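Local coordinates for protein ubiquinol-cytochrome C chaperone (Brucella abortus NCTC 8038, PDB 6RWT) that is a homolog of the mitochondrial assembly factor Cbp3 and probably acts as a chaperone for newly made cytochrome b during assembly of respiratory complex III, at residues Y47-L50 with S51-I54; G110-G113 with A114-A117; G149-V152 with L153-D157. All coordinates share one frame; numbering follows the deposited sequence.

Contact 1. Residues Y47-L50 with S51-I54; sequences YEML and SLHI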
loop_
_atom_site.group_PDB
_atom_site.type_symbol
_atom_site.label_atom_id
_atom_site.label_comp_id
_atom_site.label_asym_id
_atom_site.label_seq_id
_atom_site.Cartn_x
_atom_site.Cartn_y
_atom_site.Cartn_z
ATOM N N TYR A 47 -9.560 1.691 -3.860
ATOM C CA TYR A 47 -8.668 0.520 -3.939
ATOM C C TYR A 47 -7.275 0.898 -4.502
ATOM O O TYR A 47 -6.245 0.414 -3.996
ATOM C CB TYR A 47 -9.304 -0.649 -4.734
ATOM C CG TYR A 47 -8.273 -1.704 -5.100
ATOM C CD1 TYR A 47 -7.967 -2.743 -4.227
ATOM C CD2 TYR A 47 -7.529 -1.603 -6.287
ATOM C CE1 TYR A 47 -6.988 -3.683 -4.539
ATOM C CE2 TYR A 47 -6.537 -2.524 -6.603
ATOM C CZ TYR A 47 -6.264 -3.563 -5.730
ATOM O OH TYR A 47 -5.270 -4.470 -6.029
ATOM N N GLU A 48 -7.227 1.748 -5.539
ATOM C CA GLU A 48 -5.929 2.140 -6.112
ATOM C C GLU A 48 -5.070 2.857 -5.058
ATOM O O GLU A 48 -3.861 2.629 -4.980
ATOM C CB GLU A 48 -6.077 3.011 -7.377
ATOM C CG GLU A 48 -6.714 2.341 -8.602
ATOM C CD GLU A 48 -5.990 1.093 -9.105
ATOM O OE1 GLU A 48 -4.779 0.921 -8.840
ATOM O OE2 GLU A 48 -6.635 0.270 -9.805
ATOM N N MET A 49 -5.682 3.707 -4.240
ATOM C CA MET A 49 -4.930 4.386 -3.174
ATOM C C MET A 49 -4.518 3.425 -2.046
ATOM O O MET A 49 -3.370 3.485 -1.573
ATOM C CB MET A 49 -5.702 5.597 -2.619
ATOM C CG MET A 49 -5.866 6.766 -3.604
ATOM S SD MET A 49 -4.307 7.477 -4.196
ATOM C CE MET A 49 -4.110 6.592 -5.727
ATOM N N LEU A 50 -5.397 2.517 -1.629
ATOM C CA LEU A 50 -5.003 1.554 -0.590
ATOM C C LEU A 50 -3.856 0.648 -1.067
ATOM O O LEU A 50 -2.857 0.486 -0.371
ATOM C CB LEU A 50 -6.195 0.720 -0.111
ATOM C CG LEU A 50 -5.906 -0.291 1.011
ATOM C CD1 LEU A 50 -5.459 0.374 2.311
ATOM C CD2 LEU A 50 -7.120 -1.170 1.255
ATOM N N SER A 51 -4.008 0.078 -2.263
ATOM C CA SER A 51 -2.984 -0.804 -2.838
ATOM C C SER A 51 -1.632 -0.099 -3.045
ATOM O O SER A 51 -0.579 -0.701 -2.808
ATOM C CB SER A 51 -3.484 -1.456 -4.143
ATOM O OG SER A 51 -3.773 -0.505 -5.149
ATOM N N LEU A 52 -1.662 1.172 -3.462
ATOM C CA LEU A 52 -0.428 1.961 -3.587
ATOM C C LEU A 52 0.319 2.056 -2.247
ATOM O O LEU A 52 1.538 1.874 -2.202
ATOM C CB LEU A 52 -0.741 3.365 -4.139
ATOM C CG LEU A 52 0.392 4.394 -4.175
ATOM C CD1 LEU A 52 1.538 3.908 -5.052
ATOM C CD2 LEU A 52 -0.127 5.739 -4.674
ATOM N N HIS A 53 -0.417 2.357 -1.173
ATOM C CA HIS A 53 0.188 2.539 0.155
ATOM C C HIS A 53 0.631 1.204 0.786
ATOM O O HIS A 53 1.689 1.136 1.433
ATOM C CB HIS A 53 -0.743 3.371 1.068
ATOM C CG HIS A 53 -0.805 4.821 0.682
ATOM N ND1 HIS A 53 -1.567 5.297 -0.368
ATOM C CD2 HIS A 53 -0.157 5.896 1.189
ATOM C CE1 HIS A 53 -1.388 6.605 -0.480
ATOM N NE2 HIS A 53 -0.527 6.989 0.446
ATOM N N ILE A 54 -0.140 0.137 0.559
ATOM C CA ILE A 54 0.276 -1.211 0.955
ATOM C C ILE A 54 1.566 -1.625 0.213
ATOM O O ILE A 54 2.525 -2.097 0.841
ATOM C CB ILE A 54 -0.871 -2.242 0.737
ATOM C CG1 ILE A 54 -2.030 -1.974 1.703
ATOM C CG2 ILE A 54 -0.369 -3.679 0.860
ATOM C CD1 ILE A 54 -1.792 -2.371 3.153
HETATM O O HOH W 1 -3.198 -1.246 -7.936
#

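Contact 2. Residues G110-G113 with A114-A117; sequences GRVG and AYGA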
loop_
_atom_site.group_PDB
_atom_site.type_symbol
_atom_site.label_atom_id
_atom_site.label_comp_id
_atom_site.label_asym_id
_atom_site.label_seq_id
_atom_site.Cartn_x
_atom_site.Cartn_y
_atom_site.Cartn_z
ATOM N N GLY A 110 0.820 -8.028 -9.796
ATOM C CA GLY A 110 1.110 -7.705 -11.193
ATOM C C GLY A 110 1.108 -6.218 -11.513
ATOM O O GLY A 110 2.029 -5.718 -12.170
ATOM N N ARG A 111 0.092 -5.504 -11.034
ATOM C CA ARG A 111 -0.091 -4.097 -11.400
ATOM C C ARG A 111 0.798 -3.139 -10.608
ATOM O O ARG A 111 1.127 -2.071 -11.116
ATOM C CB ARG A 111 -1.564 -3.689 -11.289
ATOM C CG ARG A 111 -2.456 -4.439 -12.271
ATOM C CD ARG A 111 -3.939 -4.190 -12.064
ATOM N NE ARG A 111 -4.394 -2.873 -12.519
ATOM C CZ ARG A 111 -5.036 -1.960 -11.785
ATOM N NH1 ARG A 111 -5.295 -2.152 -10.488
ATOM N NH2 ARG A 111 -5.410 -0.814 -12.352
ATOM N N VAL A 112 1.174 -3.498 -9.376
ATOM C CA VAL A 112 2.073 -2.647 -8.569
ATOM C C VAL A 112 3.567 -2.906 -8.841
ATOM O O VAL A 112 4.410 -2.114 -8.419
ATOM C CB VAL A 112 1.790 -2.710 -7.039
ATOM C CG1 VAL A 112 0.331 -2.370 -6.742
ATOM C CG2 VAL A 112 2.199 -4.048 -6.425
ATOM N N GLY A 113 3.897 -3.996 -9.541
ATOM C CA GLY A 113 5.289 -4.287 -9.927
ATOM C C GLY A 113 5.961 -3.161 -10.702
ATOM O O GLY A 113 7.145 -2.886 -10.495
ATOM N N ALA A 114 5.199 -2.500 -11.580
ATOM C CA ALA A 114 5.688 -1.329 -12.314
ATOM C C ALA A 114 6.119 -0.187 -11.391
ATOM O O ALA A 114 7.074 0.520 -11.701
ATOM C CB ALA A 114 4.647 -0.835 -13.310
ATOM N N TYR A 115 5.424 -0.014 -10.262
ATOM C CA TYR A 115 5.821 0.987 -9.259
ATOM C C TYR A 115 7.195 0.657 -8.654
ATOM O O TYR A 115 8.043 1.538 -8.489
ATOM C CB TYR A 115 4.790 1.109 -8.110
ATOM C CG TYR A 115 3.353 1.472 -8.467
ATOM C CD1 TYR A 115 3.032 2.193 -9.622
ATOM C CD2 TYR A 115 2.303 1.134 -7.599
ATOM C CE1 TYR A 115 1.722 2.548 -9.910
ATOM C CE2 TYR A 115 0.990 1.495 -7.874
ATOM C CZ TYR A 115 0.694 2.187 -9.028
ATOM O OH TYR A 115 -0.620 2.532 -9.291
ATOM N N GLY A 116 7.397 -0.615 -8.317
ATOM C CA GLY A 116 8.674 -1.089 -7.781
ATOM C C GLY A 116 9.850 -0.893 -8.737
ATOM O O GLY A 116 10.905 -0.405 -8.333
ATOM N N ALA A 117 9.673 -1.273 -10.001
ATOM C CA ALA A 117 10.734 -1.091 -11.008
ATOM C C ALA A 117 11.070 0.389 -11.218
ATOM O O ALA A 117 12.242 0.760 -11.302
ATOM C CB ALA A 117 10.332 -1.732 -12.327
HETATM O O HOH W 2 3.133 -3.565 -13.200
#

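Contact 3. Residues G149-V152 with L153-D157; sequences GAYV and LQCRD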
loop_
_atom_site.group_PDB
_atom_site.type_symbol
_atom_site.label_atom_id
_atom_site.label_comp_id
_atom_site.label_asym_id
_atom_site.label_seq_id
_atom_site.Cartn_x
_atom_site.Cartn_y
_atom_site.Cartn_z
ATOM N N GLY A 149 3.314 11.094 -8.398
ATOM C CA GLY A 149 4.626 10.457 -8.475
ATOM C C GLY A 149 5.666 11.069 -7.543
ATOM O O GLY A 149 6.425 10.340 -6.893
ATOM N N ALA A 150 5.698 12.398 -7.462
ATOM C CA ALA A 150 6.578 13.086 -6.505
ATOM C C ALA A 150 6.284 12.667 -5.060
ATOM O O ALA A 150 7.208 12.399 -4.293
ATOM C CB ALA A 150 6.469 14.599 -6.656
ATOM N N TYR A 151 5.001 12.601 -4.704
ATOM C CA TYR A 151 4.582 12.102 -3.379
ATOM C C TYR A 151 5.068 10.667 -3.126
ATOM O O TYR A 151 5.612 10.373 -2.061
ATOM C CB TYR A 151 3.060 12.203 -3.223
ATOM C CG TYR A 151 2.455 11.441 -2.052
ATOM C CD1 TYR A 151 2.453 11.975 -0.760
ATOM C CD2 TYR A 151 1.854 10.195 -2.248
ATOM C CE1 TYR A 151 1.891 11.277 0.302
ATOM C CE2 TYR A 151 1.296 9.490 -1.191
ATOM C CZ TYR A 151 1.301 10.038 0.081
ATOM O OH TYR A 151 0.732 9.349 1.134
ATOM N N VAL A 152 4.907 9.791 -4.114
ATOM C CA VAL A 152 5.313 8.380 -3.971
ATOM C C VAL A 152 6.838 8.247 -3.774
ATOM O O VAL A 152 7.288 7.504 -2.902
ATOM C CB VAL A 152 4.795 7.515 -5.152
ATOM C CG1 VAL A 152 5.361 6.101 -5.099
ATOM C CG2 VAL A 152 3.271 7.449 -5.134
ATOM N N LEU A 153 7.619 8.982 -4.562
ATOM C CA LEU A 153 9.085 9.014 -4.411
ATOM C C LEU A 153 9.515 9.486 -3.009
ATOM O O LEU A 153 10.377 8.864 -2.387
ATOM C CB LEU A 153 9.732 9.884 -5.499
ATOM C CG LEU A 153 9.796 9.238 -6.889
ATOM C CD1 LEU A 153 9.831 10.285 -8.000
ATOM C CD2 LEU A 153 10.994 8.301 -6.982
ATOM N N GLN A 154 8.898 10.557 -2.508
ATOM C CA GLN A 154 9.196 11.055 -1.156
ATOM C C GLN A 154 8.801 10.065 -0.041
ATOM O O GLN A 154 9.531 9.932 0.943
ATOM C CB GLN A 154 8.545 12.423 -0.912
ATOM C CG GLN A 154 9.126 13.541 -1.765
ATOM C CD GLN A 154 8.487 14.889 -1.481
ATOM O OE1 GLN A 154 8.211 15.228 -0.332
ATOM N NE2 GLN A 154 8.267 15.674 -2.530
ATOM N N CYS A 155 7.673 9.362 -0.200
ATOM C CA CYS A 155 7.295 8.302 0.753
ATOM C C CYS A 155 8.339 7.164 0.775
ATOM O O CYS A 155 8.686 6.650 1.842
ATOM C CB CYS A 155 5.898 7.728 0.437
ATOM S SG CYS A 155 4.479 8.817 0.785
ATOM N N ARG A 156 8.828 6.770 -0.402
ATOM C CA ARG A 156 9.862 5.734 -0.493
ATOM C C ARG A 156 11.107 6.172 0.288
ATOM O O ARG A 156 11.659 5.383 1.079
ATOM C CB ARG A 156 10.209 5.439 -1.964
ATOM C CG ARG A 156 11.144 4.249 -2.211
ATOM C CD ARG A 156 12.630 4.526 -1.981
ATOM N NE ARG A 156 13.063 5.770 -2.616
ATOM C CZ ARG A 156 13.416 5.903 -3.894
ATOM N NH1 ARG A 156 13.428 4.863 -4.728
ATOM N NH2 ARG A 156 13.775 7.104 -4.340
ATOM N N ASP A 157 11.528 7.421 0.076
ATOM C CA ASP A 157 12.698 7.981 0.770
ATOM C C ASP A 157 12.503 7.988 2.291
ATOM O O ASP A 157 13.378 7.549 3.024
ATOM C CB ASP A 157 13.012 9.397 0.261
ATOM C CG ASP A 157 13.564 9.416 -1.172
ATOM O OD1 ASP A 157 13.905 8.350 -1.730
ATOM O OD2 ASP A 157 13.672 10.525 -1.745
#

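Contact 1. Residues Y47-L50 with S51-I54
The carbonyl oxygen of M49 is gripped twice by H53 in an i to i+4 side-chain-to-backbone bond of alpha-helix 43-61: H53 ND1 lies 2.8 Å from M49 O, and the backbone N of H53 donates to the same oxygen. The two donors arrive from opposite faces of the carbonyl plane. M49 O lies at the ring edge, 6° out of plane; because a carbonyl can only accept, ND1 carries the proton, and the bond helps fix the imidazole's rotation. NE2 is hydrogen-bonded to the hydroxyl of Y151, and I24 and A27 of helix 2-28 pack on H53. Two residues before H53, S51 turns OG back to the carbonyls of the preceding turn. Its chi1 of 62° sets OG between its own N and carbonyl carbon, 2.9 Å from Y47 O and 3.1 Å from E48 O, two acceptors competing for one proton. The same hydroxyl stands over a face of the Y47 ring, toward the rim, while S51 CB makes a CH-pi contact 4.2 Å from the ring centroid. E48 sends OE2 to R111 in a salt bridge. Its OE1 accepts a hydrogen bond from a water at 2.8 Å, which also donates to S51 OG.

Contact 2. Residues G110-G113 with A114-A117
The Y115 ring crosses the V112 side chain at a slant, its CD2 3.9 Å from V112 CB and its CE2 4.1 Å from V112 CG1, while V112 O approaches the ring obliquely. A chi1 of -58° sets the Y115 ring back along helix 100-120, beside the preceding turn. The helix is kinked here: the N atoms of A114 and Y115 lack the usual bonds to the carbonyls four residues back, G110 O and R111 O. A water bridges part of the break, accepting from A114 N at 2.8 Å and lying 2.6 Å from G110 O; its contact with R111 O is weak, and that oxygen also accepts from N134 ND2. V112 O receives two weak bonds, one from Y115 N, well bent at 125°, and a straighter one from G116 N at 3.3 Å. The i to i+4 pattern thus resumes weakly at G116 and is firm at A117, whose N donates to G113 O at 3.0 Å. The Y115 hydroxyl is hydrogen-bonded to N134. The kinked turn lies between two helices, with Y115 packed on L127 and L131 of helix 124-135 and on L52 of helix 43-61, which also meets V112 through F55.

Contact 3. Residues G149-V152 with L153-D157
C155 SG lies over one face of the Y151 ring, a Cys sulfur-aromatic contact between residues one turn apart in helix 145-161. The sulfur is 3.7 Å from the ring centroid, 20° off the normal and displaced toward the rim, so that Y151 CZ is its closest ring atom at 3.5 Å. The two first torsions bring this about: Y151 has CG anti to its N (chi1 167°), whereas C155 has SG beside its own N (chi1 -71°), and the thiol swings back over the ring. F33 meets the ring edge-to-face, and the hydroxyl has H53 as its partner. The backbone is regular, as in the straight bond from L153 N to G149 O at 3.0 Å. L153 lays CG and CD1 against G149 O and packs on L127, which V152 also touches. R156, whose NH1 bonds to L119 O, folds through bends at chi2 and chi3 to form a side-on salt bridge with its neighbour D157, NE and NH2 both donating to the single atom OD1 at 2.9 Å and from the same face of the carboxylate.

From the N terminus, helix 2-28 leads to helix 43-61, which carries contact 1; contact 2 follows on helix 100-120 and contact 3 on helix 145-161. Each lies within one helix and closes no long loop, and the three come in series without nesting or crossing. Contact 1 is the hub, its centre about 4 Å from that of the chain. It joins contact 2 through E48 with R111 and through L52 CD1 on Y115, and contact 3 through H53 with Y151 and through L52 CD2 on V152. Contacts 2 and 3 do not touch directly, their nearest atoms about 6 Å apart, but L127 of helix 124-135 packs against both.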